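Local coordinates for tail spike protein gp49 (Pseudomonas phage LKA1, PDB 4RU4), which probably cleaves the O-specific polysaccharide of its Pseudomonas host as a trimeric tailspike lyase, helping the phage to pass the cell envelope, at residues 345-349 and 363-367; 358-364 and 384-390; 268-274 and 290-296. All coordinates share one frame; numbering follows the deposited sequence.

Contact 1: 345-349 and 363-367; sequences IYGGA and ITNAS
T364 reaches from the end of strand 362-364 to the chain of Y346 and G347, where the corner begins. Two branches leave its CB. OG1 sits between the backbone N and the carbonyl carbon (chi1 66°), which turns it to the other segment. There it accepts a hydrogen bond from the backbone of G347, with T364 OG1 and G347 N 3.0 Å apart. The bond is bent, 141° at the hydrogen. T364 OG1 also lies 3.2 Å from Y346 CA, so the hydroxyl rests against the chain where it leaves strand 344-345. The second branch, T364 CG2, comes 4.1 Å from Y346 CD1. The two side chains cross obliquely. The far end of Y346 has a different role: its hydroxyl is hydrogen-bonded to Y188 of the second subunit.

The backbone of T364 is held as well, T364 N giving a hydrogen bond to I345 O at 2.9 Å. This belongs to the parallel pairing of I345 with I363, which joins successive coils of the right-handed parallel beta-helix of the pectin lyase-like fold. Segment 345-349 is a corner of one coil. G347 and G348 both have positive phi, as glycine readily does, and swing the chain towards strand 349-352.

Inside the coil, I345 and I363 lie side by side and point the same way. I345 CB is 4.0 Å from I363 CG2. That same methyl packs on the corner, I363 CG2 being 3.8 Å from G348 CA, and meets the methyl of A349. Further on, the methyl A366 CB lies 3.7 Å from G347 O. N365 turns its amide back on its own segment, ND2 hydrogen-bonded to A366 O, while its OD1 takes the N-H of T392. A366 is close in sequence to the calcium ligand G368.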
loop_
_atom_site.group_PDB
_atom_site.type_symbol
_atom_site.label_atom_id
_atom_site.label_comp_id
_atom_site.label_asym_id
_atom_site.label_seq_id
_atom_site.Cartn_x
_atom_site.Cartn_y
_atom_site.Cartn_z
ATOM N N ILE B 345 -5.474 -12.509 3.529
ATOM C CA ILE B 345 -6.833 -13.009 3.741
ATOM C C ILE B 345 -6.941 -14.459 3.283
ATOM O O ILE B 345 -6.958 -14.742 2.081
ATOM C CB ILE B 345 -7.884 -12.130 2.985
ATOM C CG1 ILE B 345 -7.734 -10.653 3.402
ATOM C CG2 ILE B 345 -9.345 -12.652 3.220
ATOM C CD1 ILE B 345 -8.586 -9.660 2.582
ATOM N N TYR B 346 -6.965 -15.388 4.241
ATOM C CA TYR B 346 -7.183 -16.784 3.899
ATOM C C TYR B 346 -8.670 -17.043 3.906
ATOM O O TYR B 346 -9.306 -16.845 4.938
ATOM C CB TYR B 346 -6.550 -17.691 4.956
ATOM C CG TYR B 346 -5.038 -17.590 4.988
ATOM C CD1 TYR B 346 -4.270 -18.286 4.081
ATOM C CD2 TYR B 346 -4.387 -16.795 5.944
ATOM C CE1 TYR B 346 -2.852 -18.230 4.127
ATOM C CE2 TYR B 346 -3.000 -16.730 6.011
ATOM C CZ TYR B 346 -2.233 -17.445 5.092
ATOM O OH TYR B 346 -0.852 -17.377 5.148
ATOM N N GLY B 347 -9.226 -17.495 2.778
ATOM C CA GLY B 347 -10.622 -17.926 2.780
ATOM C C GLY B 347 -11.554 -16.925 2.110
ATOM O O GLY B 347 -12.762 -16.960 2.330
ATOM N N GLY B 348 -11.003 -16.033 1.289
ATOM C CA GLY B 348 -11.850 -15.246 0.407
ATOM C C GLY B 348 -12.324 -13.905 0.933
ATOM O O GLY B 348 -12.253 -13.610 2.137
ATOM N N ALA B 349 -12.834 -13.085 0.018
ATOM C CA ALA B 349 -13.251 -11.736 0.366
ATOM C C ALA B 349 -14.505 -11.340 -0.436
ATOM O O ALA B 349 -14.961 -12.090 -1.309
ATOM C CB ALA B 349 -12.100 -10.753 0.116
ATOM N N ILE B 363 -4.989 -12.940 -1.104
ATOM C CA ILE B 363 -6.286 -13.557 -0.781
ATOM C C ILE B 363 -6.340 -14.964 -1.361
ATOM O O ILE B 363 -6.066 -15.146 -2.557
ATOM C CB ILE B 363 -7.488 -12.718 -1.351
ATOM C CG1 ILE B 363 -7.267 -11.206 -1.149
ATOM C CG2 ILE B 363 -8.827 -13.192 -0.717
ATOM C CD1 ILE B 363 -8.357 -10.299 -1.789
ATOM N N THR B 364 -6.658 -15.963 -0.532
ATOM C CA THR B 364 -6.886 -17.312 -1.032
ATOM C C THR B 364 -8.375 -17.649 -1.131
ATOM O O THR B 364 -9.217 -16.899 -0.669
ATOM C CB THR B 364 -6.231 -18.383 -0.149
ATOM O OG1 THR B 364 -6.870 -18.381 1.132
ATOM C CG2 THR B 364 -4.750 -18.138 0.014
ATOM N N ASN B 365 -8.696 -18.792 -1.745
ATOM C CA ASN B 365 -10.096 -19.154 -2.008
ATOM C C ASN B 365 -10.893 -19.566 -0.780
ATOM O O ASN B 365 -10.341 -20.073 0.219
ATOM C CB ASN B 365 -10.128 -20.314 -3.009
ATOM C CG ASN B 365 -9.346 -21.545 -2.508
ATOM O OD1 ASN B 365 -8.104 -21.563 -2.525
ATOM N ND2 ASN B 365 -10.073 -22.583 -2.100
ATOM N N ALA B 366 -12.193 -19.344 -0.862
ATOM C CA ALA B 366 -13.171 -20.003 -0.017
ATOM C C ALA B 366 -13.437 -21.423 -0.551
ATOM O O ALA B 366 -12.877 -21.819 -1.590
ATOM C CB ALA B 366 -14.465 -19.204 0.009
ATOM N N SER B 367 -14.323 -22.164 0.112
ATOM C CA SER B 367 -14.439 -23.593 -0.191
ATOM C C SER B 367 -14.920 -23.859 -1.596
ATOM O O SER B 367 -14.522 -24.853 -2.215
ATOM C CB SER B 367 -15.331 -24.337 0.811
ATOM O OG SER B 367 -16.662 -23.941 0.678
#

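Contact 2: 358-364 and 384-390; sequences YRHCTIT and LDQCTLY
H360 presents the edge of its ring to Q386. The carbonyl oxygen Q386 O lies in the ring plane, 3.3 Å from H360 CD2. Q386 CB is nearly as near, 3.4 Å from H360 CD2. The ring and Q386 amide planes are 75° apart. H360 NE2 is hydrogen-bonded to D385 of the second subunit, and the ring meets H360 of both other subunits edge-to-face. The R359 guanidinium has water 1 at its edge, in its plane. That water accepts from R359 NE at 2.9 Å and donates to D385 OD2 at 3.0 Å. It bridges two charges that do not touch. With CG anti to the backbone N (chi1 -174°), the D385 carboxylate stands on the R359 face, where OD2 meets the water. Its other oxygen, OD1, is hydrogen-bonded to H360 of the third subunit. R359 NH1 forms a salt bridge with E341. By the Y358 ring, L384 CD2 comes obliquely, 3.9 Å from Y358 CD1, and the Y340 ring is nearly parallel to that of Y358.

The segments occupy the same place in two successive coils of the right-handed parallel beta-helix. Each has two strands and a sharp turn between, at H360 or Q386, both with positive phi and psi. Strands 362-364 and 388-390 run parallel, 13° between their directions, and five backbone hydrogen bonds join the segments.

Beyond the turns, side chains repeat from coil to coil. C387 SG lies alongside C361 CB and takes a weak hydrogen bond from C361 N at 3.7 Å. On the inward face, I363 CD1 packs on L389 CD2 at 3.9 Å. On the opposite face, T362 and T388 stand side by side and meet through their CG2 methyls. T388 OG1 is hydrogen-bonded to R359 of the second subunit.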
loop_
_atom_site.group_PDB
_atom_site.type_symbol
_atom_site.label_atom_id
_atom_site.label_comp_id
_atom_site.label_asym_id
_atom_site.label_seq_id
_atom_site.Cartn_x
_atom_site.Cartn_y
_atom_site.Cartn_z
ATOM N N TYR B 358 -10.038 -3.539 -2.390
ATOM C CA TYR B 358 -8.981 -4.340 -1.771
ATOM C C TYR B 358 -7.684 -3.891 -2.427
ATOM O O TYR B 358 -7.598 -3.869 -3.660
ATOM C CB TYR B 358 -9.222 -5.843 -2.021
ATOM C CG TYR B 358 -10.403 -6.332 -1.242
ATOM C CD1 TYR B 358 -11.692 -6.132 -1.713
ATOM C CD2 TYR B 358 -10.235 -6.943 0.007
ATOM C CE1 TYR B 358 -12.812 -6.556 -0.968
ATOM C CE2 TYR B 358 -11.332 -7.345 0.762
ATOM C CZ TYR B 358 -12.621 -7.157 0.261
ATOM O OH TYR B 358 -13.725 -7.537 1.000
ATOM N N ARG B 359 -6.681 -3.518 -1.629
ATOM C CA ARG B 359 -5.437 -2.970 -2.172
ATOM C C ARG B 359 -4.236 -3.693 -1.595
ATOM O O ARG B 359 -4.061 -3.714 -0.370
ATOM C CB ARG B 359 -5.289 -1.493 -1.821
ATOM C CG ARG B 359 -6.491 -0.632 -2.216
ATOM C CD ARG B 359 -6.284 0.812 -1.747
ATOM N NE ARG B 359 -7.163 1.740 -2.457
ATOM C CZ ARG B 359 -8.200 2.386 -1.926
ATOM N NH1 ARG B 359 -8.507 2.247 -0.638
ATOM N NH2 ARG B 359 -8.926 3.202 -2.688
ATOM N N HIS B 360 -3.397 -4.246 -2.470
ATOM C CA HIS B 360 -2.186 -4.932 -2.003
ATOM C C HIS B 360 -2.511 -5.982 -0.942
ATOM O O HIS B 360 -1.759 -6.141 0.031
ATOM C CB HIS B 360 -1.162 -3.908 -1.483
ATOM C CG HIS B 360 -0.397 -3.214 -2.584
ATOM N ND1 HIS B 360 0.326 -2.052 -2.392
ATOM C CD2 HIS B 360 -0.249 -3.533 -3.895
ATOM C CE1 HIS B 360 0.879 -1.683 -3.537
ATOM N NE2 HIS B 360 0.560 -2.572 -4.460
ATOM N N CYS B 361 -3.624 -6.694 -1.139
ATOM C CA CYS B 361 -3.943 -7.862 -0.323
ATOM C C CYS B 361 -3.500 -9.160 -0.981
ATOM O O CYS B 361 -3.442 -9.266 -2.217
ATOM C CB CYS B 361 -5.447 -7.954 -0.079
ATOM S SG CYS B 361 -6.038 -6.588 0.927
ATOM N N THR B 362 -3.221 -10.167 -0.154
ATOM C CA THR B 362 -3.054 -11.527 -0.656
ATOM C C THR B 362 -4.288 -12.283 -0.180
ATOM O O THR B 362 -4.599 -12.266 1.025
ATOM C CB THR B 362 -1.770 -12.182 -0.073
ATOM O OG1 THR B 362 -0.662 -11.307 -0.320
ATOM C CG2 THR B 362 -1.484 -13.538 -0.710
ATOM N N ILE B 363 -4.989 -12.940 -1.104
ATOM C CA ILE B 363 -6.286 -13.557 -0.781
ATOM C C ILE B 363 -6.340 -14.964 -1.361
ATOM O O ILE B 363 -6.066 -15.146 -2.557
ATOM C CB ILE B 363 -7.488 -12.718 -1.351
ATOM C CG1 ILE B 363 -7.267 -11.206 -1.149
ATOM C CG2 ILE B 363 -8.827 -13.192 -0.717
ATOM C CD1 ILE B 363 -8.357 -10.299 -1.789
ATOM N N THR B 364 -6.658 -15.963 -0.532
ATOM C CA THR B 364 -6.886 -17.312 -1.032
ATOM C C THR B 364 -8.375 -17.649 -1.131
ATOM O O THR B 364 -9.217 -16.899 -0.669
ATOM C CB THR B 364 -6.231 -18.383 -0.149
ATOM O OG1 THR B 364 -6.870 -18.381 1.132
ATOM C CG2 THR B 364 -4.750 -18.138 0.014
ATOM N N LEU B 384 -10.194 -4.358 -7.228
ATOM C CA LEU B 384 -9.108 -5.208 -6.724
ATOM C C LEU B 384 -7.830 -4.577 -7.254
ATOM O O LEU B 384 -7.491 -4.716 -8.432
ATOM C CB LEU B 384 -9.223 -6.661 -7.232
ATOM C CG LEU B 384 -10.456 -7.437 -6.803
ATOM C CD1 LEU B 384 -10.393 -8.879 -7.301
ATOM C CD2 LEU B 384 -10.599 -7.404 -5.286
ATOM N N ASP B 385 -7.125 -3.883 -6.369
ATOM C CA ASP B 385 -6.018 -3.044 -6.735
ATOM C C ASP B 385 -4.708 -3.757 -6.413
ATOM O O ASP B 385 -4.315 -3.804 -5.237
ATOM C CB ASP B 385 -6.135 -1.783 -5.879
ATOM C CG ASP B 385 -5.124 -0.723 -6.232
ATOM O OD1 ASP B 385 -3.935 -1.019 -6.506
ATOM O OD2 ASP B 385 -5.554 0.451 -6.252
ATOM N N GLN B 386 -4.033 -4.283 -7.441
ATOM C CA GLN B 386 -2.728 -4.931 -7.299
ATOM C C GLN B 386 -2.743 -6.020 -6.220
ATOM O O GLN B 386 -1.833 -6.086 -5.373
ATOM C CB GLN B 386 -1.638 -3.921 -6.936
ATOM C CG GLN B 386 -1.569 -2.667 -7.799
ATOM C CD GLN B 386 -1.130 -2.914 -9.236
ATOM O OE1 GLN B 386 -1.592 -2.228 -10.161
ATOM N NE2 GLN B 386 -0.218 -3.858 -9.434
ATOM N N CYS B 387 -3.762 -6.870 -6.249
ATOM C CA CYS B 387 -3.824 -7.974 -5.304
ATOM C C CYS B 387 -3.162 -9.243 -5.830
ATOM O O CYS B 387 -3.072 -9.477 -7.042
ATOM C CB CYS B 387 -5.272 -8.267 -4.906
ATOM S SG CYS B 387 -6.027 -6.887 -3.941
ATOM N N THR B 388 -2.725 -10.073 -4.895
ATOM C CA THR B 388 -2.186 -11.377 -5.227
ATOM C C THR B 388 -3.261 -12.390 -4.841
ATOM O O THR B 388 -3.663 -12.458 -3.672
ATOM C CB THR B 388 -0.898 -11.613 -4.433
ATOM O OG1 THR B 388 0.093 -10.666 -4.846
ATOM C CG2 THR B 388 -0.395 -13.061 -4.633
ATOM N N LEU B 389 -3.776 -13.130 -5.825
ATOM C CA LEU B 389 -4.927 -14.004 -5.600
ATOM C C LEU B 389 -4.522 -15.460 -5.869
ATOM O O LEU B 389 -3.805 -15.740 -6.837
ATOM C CB LEU B 389 -6.088 -13.616 -6.526
ATOM C CG LEU B 389 -6.467 -12.132 -6.550
ATOM C CD1 LEU B 389 -7.507 -11.909 -7.644
ATOM C CD2 LEU B 389 -7.017 -11.688 -5.195
ATOM N N TYR B 390 -4.949 -16.394 -5.021
ATOM C CA TYR B 390 -4.644 -17.813 -5.267
ATOM C C TYR B 390 -5.820 -18.702 -4.942
ATOM O O TYR B 390 -6.380 -18.614 -3.847
ATOM C CB TYR B 390 -3.428 -18.289 -4.448
ATOM C CG TYR B 390 -3.078 -19.769 -4.619
ATOM C CD1 TYR B 390 -3.119 -20.389 -5.871
ATOM C CD2 TYR B 390 -2.703 -20.549 -3.523
ATOM C CE1 TYR B 390 -2.792 -21.735 -6.020
ATOM C CE2 TYR B 390 -2.375 -21.884 -3.669
ATOM C CZ TYR B 390 -2.429 -22.470 -4.916
ATOM O OH TYR B 390 -2.106 -23.803 -5.064
HETATM O O HOH W 1 -7.136 2.785 -5.110
#

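Contact 3: 268-274 and 290-296; sequences GDDYGII and ARRHAIA. With EDO (1,2-ethanediol), chain U.
Y271, I273 and I274 pair in parallel with H293, I295 and A296, and both chains turn a corner, at 272-273 and at 294-295. These are equivalent corners of adjacent coils of the parallel beta-helix. Backbone hydrogen bonds hold the corners together, among them I273 N to A294 O at 2.9 Å.

A296 CB comes obliquely to the Y271 ring, 3.4 Å from Y271 CD1. I274 CD1 sits above the centre of one face of that ring, and D269 O lies off towards the rim on the opposite face. The Y271 and H293 rings meet rim to rim, their planes 29° apart. H293 ND1 is hydrogen-bonded to H327 O.

Before the corner the contact is polar, with one salt bridge. D270 OD2 forms it with R291 NE at 2.7 Å, using its anti lone pair. It lies in the guanidinium plane, but the carboxylate stands nearly upright to that plane, at 87°. D270 OD2 has a further hydrogen bond from G267 N. R292 bends at chi3 (71°), and R292 NH1 is hydrogen-bonded to D269 O at 2.9 Å. Water 2 joins the two clusters, 2.8 Å from Y271 OH and 3.2 Å from R292 NH1.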
loop_
_atom_site.group_PDB
_atom_site.type_symbol
_atom_site.label_atom_id
_atom_site.label_comp_id
_atom_site.label_asym_id
_atom_site.label_seq_id
_atom_site.Cartn_x
_atom_site.Cartn_y
_atom_site.Cartn_z
ATOM N N GLY B 268 -23.781 -19.168 14.794
ATOM C CA GLY B 268 -24.515 -17.998 14.343
ATOM C C GLY B 268 -23.692 -17.212 13.336
ATOM O O GLY B 268 -22.956 -17.788 12.548
ATOM N N ASP B 269 -23.782 -15.889 13.389
ATOM C CA ASP B 269 -23.050 -15.055 12.461
ATOM C C ASP B 269 -21.533 -15.140 12.650
ATOM O O ASP B 269 -20.803 -14.941 11.707
ATOM C CB ASP B 269 -23.508 -13.609 12.580
ATOM C CG ASP B 269 -24.918 -13.400 12.050
ATOM O OD1 ASP B 269 -25.415 -14.255 11.275
ATOM O OD2 ASP B 269 -25.512 -12.363 12.397
ATOM N N ASP B 270 -21.089 -15.394 13.875
ATOM C CA ASP B 270 -19.718 -15.800 14.164
ATOM C C ASP B 270 -18.636 -14.894 13.539
ATOM O O ASP B 270 -17.866 -15.330 12.656
ATOM C CB ASP B 270 -19.530 -17.281 13.791
ATOM C CG ASP B 270 -20.480 -18.210 14.586
ATOM O OD1 ASP B 270 -21.226 -17.703 15.465
ATOM O OD2 ASP B 270 -20.476 -19.443 14.355
ATOM N N TYR B 271 -18.616 -13.643 14.011
ATOM C CA TYR B 271 -17.648 -12.621 13.613
ATOM C C TYR B 271 -16.443 -12.545 14.543
ATOM O O TYR B 271 -16.545 -12.824 15.733
ATOM C CB TYR B 271 -18.285 -11.238 13.663
ATOM C CG TYR B 271 -19.569 -11.071 12.905
ATOM C CD1 TYR B 271 -19.585 -11.153 11.529
ATOM C CD2 TYR B 271 -20.765 -10.791 13.565
ATOM C CE1 TYR B 271 -20.761 -10.976 10.798
ATOM C CE2 TYR B 271 -21.953 -10.612 12.842
ATOM C CZ TYR B 271 -21.932 -10.709 11.452
ATOM O OH TYR B 271 -23.073 -10.544 10.698
ATOM N N GLY B 272 -15.313 -12.102 14.003
ATOM C CA GLY B 272 -14.133 -11.844 14.835
ATOM C C GLY B 272 -14.261 -10.421 15.376
ATOM O O GLY B 272 -14.556 -10.224 16.544
ATOM N N ILE B 273 -14.033 -9.437 14.502
ATOM C CA ILE B 273 -14.284 -8.019 14.796
ATOM C C ILE B 273 -15.369 -7.537 13.839
ATOM O O ILE B 273 -15.267 -7.749 12.621
ATOM C CB ILE B 273 -13.024 -7.163 14.522
ATOM C CG1 ILE B 273 -11.834 -7.693 15.304
ATOM C CG2 ILE B 273 -13.251 -5.689 14.901
ATOM C CD1 ILE B 273 -10.422 -7.225 14.735
ATOM N N ILE B 274 -16.411 -6.907 14.368
ATOM C CA ILE B 274 -17.443 -6.356 13.511
ATOM C C ILE B 274 -17.678 -4.877 13.803
ATOM O O ILE B 274 -17.767 -4.441 14.975
ATOM C CB ILE B 274 -18.781 -7.157 13.546
ATOM C CG1 ILE B 274 -19.849 -6.403 12.732
ATOM C CG2 ILE B 274 -19.241 -7.404 14.996
ATOM C CD1 ILE B 274 -20.919 -7.241 12.175
ATOM N N ALA B 290 -12.232 -16.140 12.811
ATOM C CA ALA B 290 -13.612 -16.420 13.229
ATOM C C ALA B 290 -14.178 -17.474 12.289
ATOM O O ALA B 290 -13.757 -17.550 11.149
ATOM C CB ALA B 290 -14.471 -15.165 13.217
ATOM N N ARG B 291 -15.107 -18.297 12.772
ATOM C CA ARG B 291 -15.674 -19.360 11.954
ATOM C C ARG B 291 -16.190 -18.788 10.639
ATOM O O ARG B 291 -15.860 -19.306 9.594
ATOM C CB ARG B 291 -16.797 -20.119 12.690
ATOM C CG ARG B 291 -17.277 -21.349 11.918
ATOM C CD ARG B 291 -18.460 -22.073 12.587
ATOM N NE ARG B 291 -19.684 -21.265 12.522
ATOM C CZ ARG B 291 -20.562 -21.276 11.516
ATOM N NH1 ARG B 291 -20.382 -22.067 10.450
ATOM N NH2 ARG B 291 -21.628 -20.484 11.579
ATOM N N ARG B 292 -16.958 -17.698 10.685
ATOM C CA ARG B 292 -17.517 -17.148 9.438
ATOM C C ARG B 292 -16.748 -15.948 8.849
ATOM O O ARG B 292 -16.126 -16.072 7.792
ATOM C CB ARG B 292 -19.006 -16.835 9.579
ATOM C CG ARG B 292 -19.841 -18.136 9.582
ATOM C CD ARG B 292 -21.323 -17.881 9.570
ATOM N NE ARG B 292 -21.794 -17.373 8.285
ATOM C CZ ARG B 292 -22.083 -16.095 8.037
ATOM N NH1 ARG B 292 -21.926 -15.139 8.987
ATOM N NH2 ARG B 292 -22.522 -15.770 6.815
ATOM N N HIS B 293 -16.781 -14.803 9.527
ATOM C CA HIS B 293 -16.111 -13.616 9.012
ATOM C C HIS B 293 -15.123 -13.096 10.030
ATOM O O HIS B 293 -15.528 -12.665 11.089
ATOM C CB HIS B 293 -17.115 -12.513 8.754
ATOM C CG HIS B 293 -18.213 -12.905 7.821
ATOM N ND1 HIS B 293 -18.002 -13.707 6.715
ATOM C CD2 HIS B 293 -19.537 -12.618 7.839
ATOM C CE1 HIS B 293 -19.146 -13.865 6.074
ATOM N NE2 HIS B 293 -20.095 -13.231 6.746
ATOM N N ALA B 294 -13.840 -13.135 9.710
ATOM C CA ALA B 294 -12.827 -12.667 10.659
ATOM C C ALA B 294 -13.074 -11.201 11.000
ATOM O O ALA B 294 -13.058 -10.806 12.159
ATOM C CB ALA B 294 -11.409 -12.852 10.073
ATOM N N ILE B 295 -13.229 -10.381 9.973
ATOM C CA ILE B 295 -13.648 -9.002 10.166
ATOM C C ILE B 295 -14.882 -8.810 9.299
ATOM O O ILE B 295 -14.974 -9.368 8.183
ATOM C CB ILE B 295 -12.532 -7.993 9.799
ATOM C CG1 ILE B 295 -11.301 -8.209 10.702
ATOM C CG2 ILE B 295 -13.047 -6.546 9.874
ATOM C CD1 ILE B 295 -10.166 -7.165 10.465
ATOM N N ALA B 296 -15.845 -8.048 9.815
ATOM C CA ALA B 296 -17.076 -7.795 9.086
ATOM C C ALA B 296 -17.516 -6.370 9.331
ATOM O O ALA B 296 -17.020 -5.712 10.247
ATOM C CB ALA B 296 -18.157 -8.746 9.541
HETATM C C1 EDO U . -25.648 -6.555 9.151
HETATM O O1 EDO U . -26.956 -6.934 8.719
HETATM C C2 EDO U . -25.259 -7.426 10.338
HETATM O O2 EDO U . -23.903 -7.194 10.697
HETATM O O HOH W 2 -22.970 -12.144 8.417
#

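Contacts 1 and 2 adjoin and share strand 362-364. I363 and T364 take part in both, so this strand joins the coil before to the coil after. Contact 3 lies earlier in the same beta-helix and touches neither; its centre is about 14 Å from that of contact 1. All three are largely buried. Contact 1 is a glycine corner gripped by a threonine hydroxyl, not far from the calcium site. Contact 2 faces the subunit interface, and several polar groups, including H360, D385 and Q386, are hydrogen-bonded to other subunits. Contact 3 meets no other chain. Its charges pair within the subunit, at an edge where D269 is exposed. Stacked aliphatic side chains are common to all.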